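Local coordinates for DegV family protein (Thermus thermophilus, PDB 2DT8) that binds fatty acid, here palmitic acid, and carries a zinc ion, as a member of the DegV family, at residues A[156-161]-A[184-189]; A[175-180]-A[198-203]; A[206-211]-A[271-276]. All blocks are in the same frame, centred on the assembly; numbering follows the deposited sequence.

In the fold
The three contacts lie together on one side of the chain, away from the zinc site of Glu67 and Glu105. Contact 1 joins strand 154-158 of the four-stranded sheet to the 185-191/194-201 hairpin. Contact 2, where a loop packs on that hairpin, lies about 8 Å from it, centre to centre. Contact 3 shares the sheet of contact 1, through neighbouring strands 154-158 and 273-279, with about 7 Å between centres. Contacts 2 and 3, whose centres are about 13 Å apart, meet through Ala201 against Ala207. Palmitic acid touches Phe157 of contact 1 and Tyr276 of contact 3. The side chain of Ala198 in contact 2 is about 12 Å from the palmitic acid.

Contact 1 (A[156-161]-A[184-189]); sequences RFSVAT and LKPVLT. With PLM (palmitic acid), chain C.
Phe157 and Leu188 form an antiparallel, hydrogen-bonded pair, a single buried bridge that ties strand 154-158, at the margin of the four-stranded sheet, to the hairpin of strands 185-191 and 194-201. Phe157 N donates to Leu188 O at 3.0 Å, and Leu188 N returns a straighter bond to Phe157 O at 2.7 Å. The strand directions differ by 146°, and at the next position a side chain takes over the link. Ser158 OG, anti to its own backbone N (chi1 -172°), gives a 2.7 Å hydrogen bond to Pro186 O, reaching it in the plane of that carbonyl.

The ring of Phe157 is covered on both faces. Leu188 CB sits over one, toward the rim and 3.8 Å from the ring centroid, as a CH-pi contact, while Leu188 CD1 reaches Phe157 CE2 at 3.7 Å. Over the centre of the opposite face lies atom CD of the palmitic acid, 3.8 Å above the ring plane. Phe157 is therefore part of the wall of the fatty-acid pocket of this DegV fold, near the methyl end of the chain, and Leu188 backs it from the second shell; the acid is hydrogen-bonded to Ser93 and Thr61.

Further along, Val159 CG2 meets Pro186 CG at 3.9 Å, the two side chains crossing at about a right angle. At the other end Arg156 lays its CD against Val187 CG1 at 3.8 Å. The Arg156 side chain lies beside Thr189, pointing the same way, its NH1 near Thr189 OG1 without a hydrogen bond; that OG1 is hydrogen-bonded to Val155 O.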
loop_
_atom_site.group_PDB
_atom_site.type_symbol
_atom_site.label_atom_id
_atom_site.label_comp_id
_atom_site.label_asym_id
_atom_site.label_seq_id
_atom_site.Cartn_x
_atom_site.Cartn_y
_atom_site.Cartn_z
ATOM N N ARG A 156 10.622 2.277 -0.439
ATOM C CA ARG A 156 11.667 1.375 0.013
ATOM C C ARG A 156 11.148 0.692 1.259
ATOM O O ARG A 156 10.471 1.309 2.080
ATOM C CB ARG A 156 12.955 2.118 0.386
ATOM C CG ARG A 156 13.791 2.590 -0.789
ATOM C CD ARG A 156 14.338 1.431 -1.609
ATOM N NE ARG A 156 15.252 1.898 -2.657
ATOM C CZ ARG A 156 14.867 2.466 -3.796
ATOM N NH1 ARG A 156 13.581 2.649 -4.059
ATOM N NH2 ARG A 156 15.775 2.859 -4.687
ATOM N N PHE A 157 11.452 -0.589 1.394
ATOM C CA PHE A 157 11.069 -1.302 2.604
ATOM C C PHE A 157 11.999 -2.474 2.838
ATOM O O PHE A 157 12.722 -2.908 1.938
ATOM C CB PHE A 157 9.602 -1.785 2.565
ATOM C CG PHE A 157 9.314 -2.868 1.552
ATOM C CD1 PHE A 157 9.134 -2.563 0.200
ATOM C CD2 PHE A 157 9.159 -4.192 1.961
ATOM C CE1 PHE A 157 8.793 -3.565 -0.723
ATOM C CE2 PHE A 157 8.819 -5.200 1.048
ATOM C CZ PHE A 157 8.637 -4.883 -0.303
ATOM N N SER A 158 12.017 -2.946 4.079
ATOM C CA SER A 158 12.810 -4.112 4.446
ATOM C C SER A 158 11.864 -5.069 5.166
ATOM O O SER A 158 10.766 -4.679 5.587
ATOM C CB SER A 158 13.969 -3.709 5.357
ATOM O OG SER A 158 14.860 -4.796 5.566
ATOM N N VAL A 159 12.287 -6.328 5.285
ATOM C CA VAL A 159 11.500 -7.379 5.927
ATOM C C VAL A 159 12.436 -8.273 6.733
ATOM O O VAL A 159 13.628 -8.348 6.438
ATOM C CB VAL A 159 10.770 -8.258 4.877
ATOM C CG1 VAL A 159 9.714 -7.441 4.152
ATOM C CG2 VAL A 159 11.770 -8.808 3.859
ATOM N N ALA A 160 11.904 -8.949 7.747
ATOM C CA ALA A 160 12.733 -9.831 8.568
ATOM C C ALA A 160 13.143 -11.066 7.779
ATOM O O ALA A 160 14.237 -11.594 7.970
ATOM C CB ALA A 160 11.967 -10.253 9.827
ATOM N N THR A 161 12.258 -11.527 6.900
ATOM C CA THR A 161 12.522 -12.708 6.088
ATOM C C THR A 161 11.822 -12.576 4.750
ATOM O O THR A 161 10.829 -11.858 4.626
ATOM C CB THR A 161 11.997 -14.004 6.765
ATOM O OG1 THR A 161 12.171 -15.109 5.869
ATOM C CG2 THR A 161 10.503 -13.893 7.089
ATOM N N LEU A 184 22.272 -11.039 5.498
ATOM C CA LEU A 184 22.158 -9.608 5.292
ATOM C C LEU A 184 20.693 -9.059 5.325
ATOM O O LEU A 184 19.777 -9.880 5.240
ATOM C CB LEU A 184 22.722 -9.163 3.881
ATOM C CG LEU A 184 24.214 -9.376 3.644
ATOM C CD1 LEU A 184 24.496 -9.257 2.157
ATOM C CD2 LEU A 184 25.000 -8.349 4.437
ATOM N N LYS A 185 20.472 -7.752 5.487
ATOM C CA LYS A 185 19.110 -7.213 5.534
ATOM C C LYS A 185 18.756 -6.768 4.128
ATOM O O LYS A 185 19.509 -6.026 3.507
ATOM C CB LYS A 185 19.009 -6.014 6.481
ATOM C CG LYS A 185 19.524 -6.284 7.887
ATOM C CD LYS A 185 18.893 -7.519 8.523
ATOM C CE LYS A 185 19.497 -7.756 9.903
ATOM N NZ LYS A 185 18.941 -8.967 10.560
ATOM N N PRO A 186 17.605 -7.210 3.604
ATOM C CA PRO A 186 17.190 -6.837 2.251
ATOM C C PRO A 186 16.488 -5.492 2.177
ATOM O O PRO A 186 15.745 -5.121 3.084
ATOM C CB PRO A 186 16.254 -7.971 1.862
ATOM C CG PRO A 186 15.534 -8.238 3.165
ATOM C CD PRO A 186 16.665 -8.183 4.197
ATOM N N VAL A 187 16.754 -4.755 1.105
ATOM C CA VAL A 187 16.085 -3.482 0.882
ATOM C C VAL A 187 15.340 -3.697 -0.424
ATOM O O VAL A 187 15.931 -4.059 -1.448
ATOM C CB VAL A 187 17.081 -2.320 0.775
ATOM C CG1 VAL A 187 16.331 -1.024 0.487
ATOM C CG2 VAL A 187 17.852 -2.194 2.093
ATOM N N LEU A 188 14.033 -3.495 -0.373
ATOM C CA LEU A 188 13.174 -3.744 -1.524
ATOM C C LEU A 188 12.401 -2.519 -1.990
ATOM O O LEU A 188 12.291 -1.526 -1.277
ATOM C CB LEU A 188 12.176 -4.850 -1.163
ATOM C CG LEU A 188 12.787 -6.145 -0.612
ATOM C CD1 LEU A 188 11.682 -7.155 -0.342
ATOM C CD2 LEU A 188 13.789 -6.710 -1.602
ATOM N N THR A 189 11.850 -2.612 -3.196
ATOM C CA THR A 189 11.052 -1.526 -3.764
ATOM C C THR A 189 10.011 -2.166 -4.680
ATOM O O THR A 189 9.818 -3.387 -4.658
ATOM C CB THR A 189 11.961 -0.526 -4.563
ATOM O OG1 THR A 189 11.189 0.606 -4.992
ATOM C CG2 THR A 189 12.577 -1.202 -5.783
HETATM C C1 PLM C . -5.033 -10.777 -2.532
HETATM O O1 PLM C . -5.462 -10.490 -3.763
HETATM O O2 PLM C . -5.271 -11.866 -2.054
HETATM C C2 PLM C . -4.249 -9.745 -1.747
HETATM C C3 PLM C . -2.774 -9.824 -2.154
HETATM C C4 PLM C . -1.946 -8.826 -1.340
HETATM C C5 PLM C . -0.490 -8.899 -1.797
HETATM C C6 PLM C . 0.345 -7.846 -1.071
HETATM C C7 PLM C . 1.788 -7.974 -1.517
HETATM C C8 PLM C . 2.600 -6.821 -0.975
HETATM C C9 PLM C . 3.939 -6.800 -1.708
HETATM C CA PLM C . 4.981 -6.110 -0.850
HETATM C CB PLM C . 4.875 -4.616 -1.096
HETATM C CC PLM C . 4.315 -3.952 0.149
HETATM C CD PLM C . 5.279 -2.872 0.606
HETATM C CE PLM C . 4.811 -2.330 1.954
HETATM C CF PLM C . 5.833 -1.315 2.487
HETATM C CG PLM C . 5.643 0.027 1.780
#

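Contact 2 (A[175-180]-A[198-203]); sequences QAFLGT and AGRARG
The aromatic ring of Phe177 lies against the aliphatic part of Arg200, just past a classic beta bulge in strand 194-201, where Ala198 and Gly199 both face Val187 of the neighbouring hairpin strand. The ring belongs to the loop before strand 185-191 and is buried, whereas Arg200 runs out along the surface.

Arg200 CG stands over one face of the ring, displaced toward its rim, 3.7 Å from the centroid and 16° off the normal, a CH-pi contact. The next carbon follows the same face outward: Arg200 CD is 3.5 Å from Phe177 CE1. A chi3 of -62° bends the arginine chain there, leaving NE 3.7 Å from Phe177 CE1. The guanidinium ends up almost parallel to the ring, the planes 4° apart, although it is the methylene groups that lie over the face. Gly199 comes to the same ring from the bulge, its O 3.3 Å from Phe177 CE2 in an oblique approach, while Gly199 N lies at the ring edge, in its plane. The bulge backbone suits Gly199, because a CB here would run into the carbonyl O of Ala198. Pro186 and Leu188 of strand 185-191 and Leu162 also touch Phe177, so the ring bridges the loop and the hairpin.

Beyond the ring, the edge of the guanidinium is turned to the backbone carbonyl of Thr180, but the spacing is too short and the angle too poor for a hydrogen bond to be claimed. The Thr180 hydroxyl is spoken for within its own loop: OG1 donates to Ala176 O at 2.7 Å, from slightly outside that carbonyl plane.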
loop_
_atom_site.group_PDB
_atom_site.type_symbol
_atom_site.label_atom_id
_atom_site.label_comp_id
_atom_site.label_asym_id
_atom_site.label_seq_id
_atom_site.Cartn_x
_atom_site.Cartn_y
_atom_site.Cartn_z
ATOM N N GLN A 175 13.365 -12.322 -5.467
ATOM C CA GLN A 175 13.775 -13.715 -5.514
ATOM C C GLN A 175 15.284 -13.807 -5.707
ATOM O O GLN A 175 15.903 -14.799 -5.329
ATOM C CB GLN A 175 13.084 -14.426 -6.662
ATOM C CG GLN A 175 13.380 -15.902 -6.723
ATOM C CD GLN A 175 12.139 -16.710 -6.476
ATOM O OE1 GLN A 175 11.868 -17.138 -5.354
ATOM N NE2 GLN A 175 11.346 -16.890 -7.523
ATOM N N ALA A 176 15.868 -12.768 -6.298
ATOM C CA ALA A 176 17.308 -12.741 -6.539
ATOM C C ALA A 176 18.080 -12.776 -5.222
ATOM O O ALA A 176 19.254 -13.136 -5.193
ATOM C CB ALA A 176 17.686 -11.490 -7.335
ATOM N N PHE A 177 17.422 -12.401 -4.128
ATOM C CA PHE A 177 18.086 -12.404 -2.830
ATOM C C PHE A 177 17.963 -13.734 -2.102
ATOM O O PHE A 177 18.681 -13.974 -1.138
ATOM C CB PHE A 177 17.525 -11.302 -1.921
ATOM C CG PHE A 177 17.903 -9.904 -2.335
ATOM C CD1 PHE A 177 19.004 -9.672 -3.158
ATOM C CD2 PHE A 177 17.172 -8.814 -1.874
ATOM C CE1 PHE A 177 19.371 -8.373 -3.516
ATOM C CE2 PHE A 177 17.530 -7.510 -2.223
ATOM C CZ PHE A 177 18.633 -7.292 -3.048
ATOM N N LEU A 178 17.053 -14.592 -2.546
ATOM C CA LEU A 178 16.867 -15.877 -1.875
ATOM C C LEU A 178 18.183 -16.622 -1.755
ATOM O O LEU A 178 18.605 -16.993 -0.658
ATOM C CB LEU A 178 15.860 -16.746 -2.629
ATOM C CG LEU A 178 14.395 -16.315 -2.569
ATOM C CD1 LEU A 178 13.552 -17.329 -3.309
ATOM C CD2 LEU A 178 13.937 -16.219 -1.127
ATOM N N GLY A 179 18.834 -16.826 -2.892
ATOM C CA GLY A 179 20.097 -17.538 -2.895
ATOM C C GLY A 179 21.362 -16.679 -2.844
ATOM O O GLY A 179 22.447 -17.101 -3.220
ATOM N N THR A 180 21.153 -15.467 -2.301
ATOM C CA THR A 180 22.272 -14.546 -2.261
ATOM C C THR A 180 22.264 -13.596 -1.061
ATOM O O THR A 180 23.219 -12.877 -0.798
ATOM C CB THR A 180 22.372 -13.698 -3.462
ATOM O OG1 THR A 180 21.284 -12.767 -3.488
ATOM C CG2 THR A 180 22.427 -14.432 -4.791
ATOM N N ALA A 198 16.368 -3.873 -4.192
ATOM C CA ALA A 198 16.951 -2.543 -4.129
ATOM C C ALA A 198 18.108 -2.466 -3.137
ATOM O O ALA A 198 18.236 -1.484 -2.402
ATOM C CB ALA A 198 15.887 -1.520 -3.757
ATOM N N GLY A 199 18.920 -3.513 -3.087
ATOM C CA GLY A 199 20.079 -3.501 -2.208
ATOM C C GLY A 199 20.015 -4.399 -0.988
ATOM O O GLY A 199 18.967 -4.949 -0.651
ATOM N N ARG A 200 21.163 -4.547 -0.330
ATOM C CA ARG A 200 21.305 -5.361 0.873
ATOM C C ARG A 200 22.320 -4.672 1.779
ATOM O O ARG A 200 23.254 -4.040 1.295
ATOM C CB ARG A 200 21.814 -6.758 0.526
ATOM C CG ARG A 200 20.829 -7.607 -0.236
ATOM C CD ARG A 200 21.514 -8.850 -0.764
ATOM N NE ARG A 200 22.582 -8.504 -1.696
ATOM C CZ ARG A 200 23.387 -9.391 -2.269
ATOM N NH1 ARG A 200 23.245 -10.681 -2.005
ATOM N NH2 ARG A 200 24.335 -8.987 -3.105
ATOM N N ALA A 201 22.147 -4.806 3.089
ATOM C CA ALA A 201 23.059 -4.157 4.023
ATOM C C ALA A 201 23.332 -5.019 5.259
ATOM O O ALA A 201 22.528 -5.852 5.656
ATOM C CB ALA A 201 22.485 -2.810 4.459
ATOM N N ARG A 202 24.527 -4.907 5.770
ATOM C CA ARG A 202 24.835 -5.566 7.025
ATOM C C ARG A 202 24.359 -4.721 8.241
ATOM O O ARG A 202 25.023 -3.798 8.694
ATOM C CB ARG A 202 26.385 -5.784 7.194
ATOM C CG ARG A 202 26.812 -6.491 8.457
ATOM C CD ARG A 202 28.321 -6.643 8.550
ATOM N NE ARG A 202 28.699 -7.867 9.256
ATOM C CZ ARG A 202 28.024 -7.711 10.410
ATOM N NH1 ARG A 202 28.050 -6.704 11.266
ATOM N NH2 ARG A 202 27.512 -8.889 10.774
ATOM N N GLY A 203 23.238 -5.289 8.768
ATOM C CA GLY A 203 22.623 -4.616 9.897
ATOM C C GLY A 203 21.477 -3.653 9.581
ATOM O O GLY A 203 21.401 -3.066 8.509
#

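Contact 3 (A[206-211]-A[271-276]); sequences KAREEI and GTYGFY
Ile211 of helix 204-219 packs against both Tyr273 and Phe275 of strand 273-279, where the helix lies on a strand of the four-stranded sheet. The local helix and strand axes run almost parallel, 9° apart and 10.8 Å from each other at closest approach. The branching of Ile211 lets it serve both rings. CG2, anti to the backbone N, reaches Phe275 CE1 at 3.7 Å, and the two side chains slide past each other in opposite directions. CG1 lies anti to the carbonyl carbon (chi1 -75°), and from it CD1 approaches Tyr273 CE2 more loosely, at 4.5 Å.

Both aromatic residues hold CG between the backbone N and the carbonyl carbon, with Gly274 between them in the strand. Tyr273 OH comes within 3.9 Å of Ala207 CB, one helical turn before Ile211, and lies 4.3 Å from Arg208 CG. Arg208 meets it through that CG; its NH1 and NE form salt bridges with Glu204 and Glu244. Phe275 is built into an aromatic cluster, stacked with Phe229 and edge-to-face with Phe215.

The touching groups are almost wholly apolar and mostly buried, and the segments share neither a hydrogen bond nor a salt bridge, so helix and strand are held here by van der Waals fit and the exclusion of water.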
loop_
_atom_site.group_PDB
_atom_site.type_symbol
_atom_site.label_atom_id
_atom_site.label_comp_id
_atom_site.label_asym_id
_atom_site.label_seq_id
_atom_site.Cartn_x
_atom_site.Cartn_y
_atom_site.Cartn_z
ATOM N N LYS A 206 22.659 0.048 8.698
ATOM C CA LYS A 206 23.169 0.272 7.359
ATOM C C LYS A 206 22.038 0.225 6.309
ATOM O O LYS A 206 22.025 0.912 5.296
ATOM C CB LYS A 206 24.372 -0.651 6.935
ATOM C CG LYS A 206 25.701 -0.279 7.581
ATOM C CD LYS A 206 26.832 -1.193 7.157
ATOM C CE LYS A 206 28.114 -0.759 7.839
ATOM N NZ LYS A 206 28.250 0.723 7.746
ATOM N N ALA A 207 21.086 -0.659 6.654
ATOM C CA ALA A 207 19.911 -0.746 5.808
ATOM C C ALA A 207 19.137 0.580 5.730
ATOM O O ALA A 207 18.718 1.042 4.657
ATOM C CB ALA A 207 18.929 -1.847 6.300
ATOM N N ARG A 208 18.983 1.214 6.885
ATOM C CA ARG A 208 18.316 2.503 6.918
ATOM C C ARG A 208 19.122 3.552 6.152
ATOM O O ARG A 208 18.545 4.417 5.483
ATOM C CB ARG A 208 18.096 2.948 8.364
ATOM C CG ARG A 208 17.162 2.027 9.140
ATOM C CD ARG A 208 16.614 2.721 10.377
ATOM N NE ARG A 208 17.684 3.271 11.204
ATOM C CZ ARG A 208 18.409 2.558 12.058
ATOM N NH1 ARG A 208 18.177 1.263 12.208
ATOM N NH2 ARG A 208 19.371 3.139 12.761
ATOM N N GLU A 209 20.448 3.473 6.234
ATOM C CA GLU A 209 21.304 4.424 5.532
ATOM C C GLU A 209 21.138 4.294 4.016
ATOM O O GLU A 209 21.110 5.272 3.283
ATOM C CB GLU A 209 22.760 4.275 6.009
ATOM C CG GLU A 209 22.889 4.510 7.517
ATOM C CD GLU A 209 24.307 4.399 8.058
ATOM O OE1 GLU A 209 25.129 3.670 7.469
ATOM O OE2 GLU A 209 24.588 5.034 9.096
ATOM N N GLU A 210 21.033 3.048 3.621
ATOM C CA GLU A 210 20.860 2.767 2.209
ATOM C C GLU A 210 19.489 3.210 1.694
ATOM O O GLU A 210 19.361 3.840 0.652
ATOM C CB GLU A 210 20.934 1.209 1.865
ATOM C CG GLU A 210 20.463 0.751 0.481
ATOM C CD GLU A 210 21.147 1.487 -0.666
ATOM O OE1 GLU A 210 22.344 1.824 -0.537
ATOM O OE2 GLU A 210 20.488 1.715 -1.707
ATOM N N ILE A 211 18.550 3.233 2.588
ATOM C CA ILE A 211 17.221 3.646 2.185
ATOM C C ILE A 211 17.200 5.194 2.099
ATOM O O ILE A 211 16.670 5.792 1.159
ATOM C CB ILE A 211 16.055 3.245 3.224
ATOM C CG1 ILE A 211 15.771 1.745 3.093
ATOM C CG2 ILE A 211 14.774 4.063 3.012
ATOM C CD1 ILE A 211 14.850 1.208 4.178
ATOM N N GLY A 271 8.463 -7.938 11.075
ATOM C CA GLY A 271 9.562 -6.996 10.984
ATOM C C GLY A 271 9.633 -6.192 9.702
ATOM O O GLY A 271 10.721 -5.849 9.244
ATOM N N THR A 272 8.479 -5.891 9.116
ATOM C CA THR A 272 8.468 -5.104 7.887
ATOM C C THR A 272 8.427 -3.625 8.256
ATOM O O THR A 272 7.751 -3.229 9.205
ATOM C CB THR A 272 7.227 -5.440 7.016
ATOM O OG1 THR A 272 7.239 -6.836 6.690
ATOM C CG2 THR A 272 7.233 -4.636 5.710
ATOM N N TYR A 273 9.180 -2.806 7.529
ATOM C CA TYR A 273 9.157 -1.365 7.766
ATOM C C TYR A 273 9.644 -0.663 6.514
ATOM O O TYR A 273 10.372 -1.245 5.714
ATOM C CB TYR A 273 10.029 -0.961 8.969
ATOM C CG TYR A 273 11.506 -1.223 8.804
ATOM C CD1 TYR A 273 12.055 -2.472 9.101
ATOM C CD2 TYR A 273 12.364 -0.215 8.352
ATOM C CE1 TYR A 273 13.406 -2.709 8.958
ATOM C CE2 TYR A 273 13.721 -0.447 8.201
ATOM C CZ TYR A 273 14.238 -1.691 8.506
ATOM O OH TYR A 273 15.583 -1.920 8.369
ATOM N N GLY A 274 9.227 0.584 6.334
ATOM C CA GLY A 274 9.663 1.328 5.165
ATOM C C GLY A 274 8.713 2.520 5.033
ATOM O O GLY A 274 7.994 2.879 5.956
ATOM N N PHE A 275 8.744 3.084 3.813
ATOM C CA PHE A 275 7.903 4.243 3.587
ATOM C C PHE A 275 7.684 4.514 2.097
ATOM O O PHE A 275 8.484 4.146 1.248
ATOM C CB PHE A 275 8.212 5.578 4.301
ATOM C CG PHE A 275 9.471 6.172 3.743
ATOM C CD1 PHE A 275 10.703 5.689 4.163
ATOM C CD2 PHE A 275 9.401 7.218 2.836
ATOM C CE1 PHE A 275 11.870 6.258 3.672
ATOM C CE2 PHE A 275 10.577 7.782 2.348
ATOM C CZ PHE A 275 11.813 7.305 2.761
ATOM N N TYR A 276 6.518 5.131 1.841
ATOM C CA TYR A 276 6.236 5.493 0.465
ATOM C C TYR A 276 6.330 7.019 0.525
ATOM O O TYR A 276 6.255 7.631 1.582
ATOM C CB TYR A 276 4.725 5.173 0.206
ATOM C CG TYR A 276 4.593 4.024 -0.729
ATOM C CD1 TYR A 276 4.679 4.233 -2.102
ATOM C CD2 TYR A 276 4.367 2.737 -0.240
ATOM C CE1 TYR A 276 4.549 3.167 -2.980
ATOM C CE2 TYR A 276 4.227 1.672 -1.118
ATOM C CZ TYR A 276 4.313 1.884 -2.482
ATOM O OH TYR A 276 4.196 0.826 -3.361
#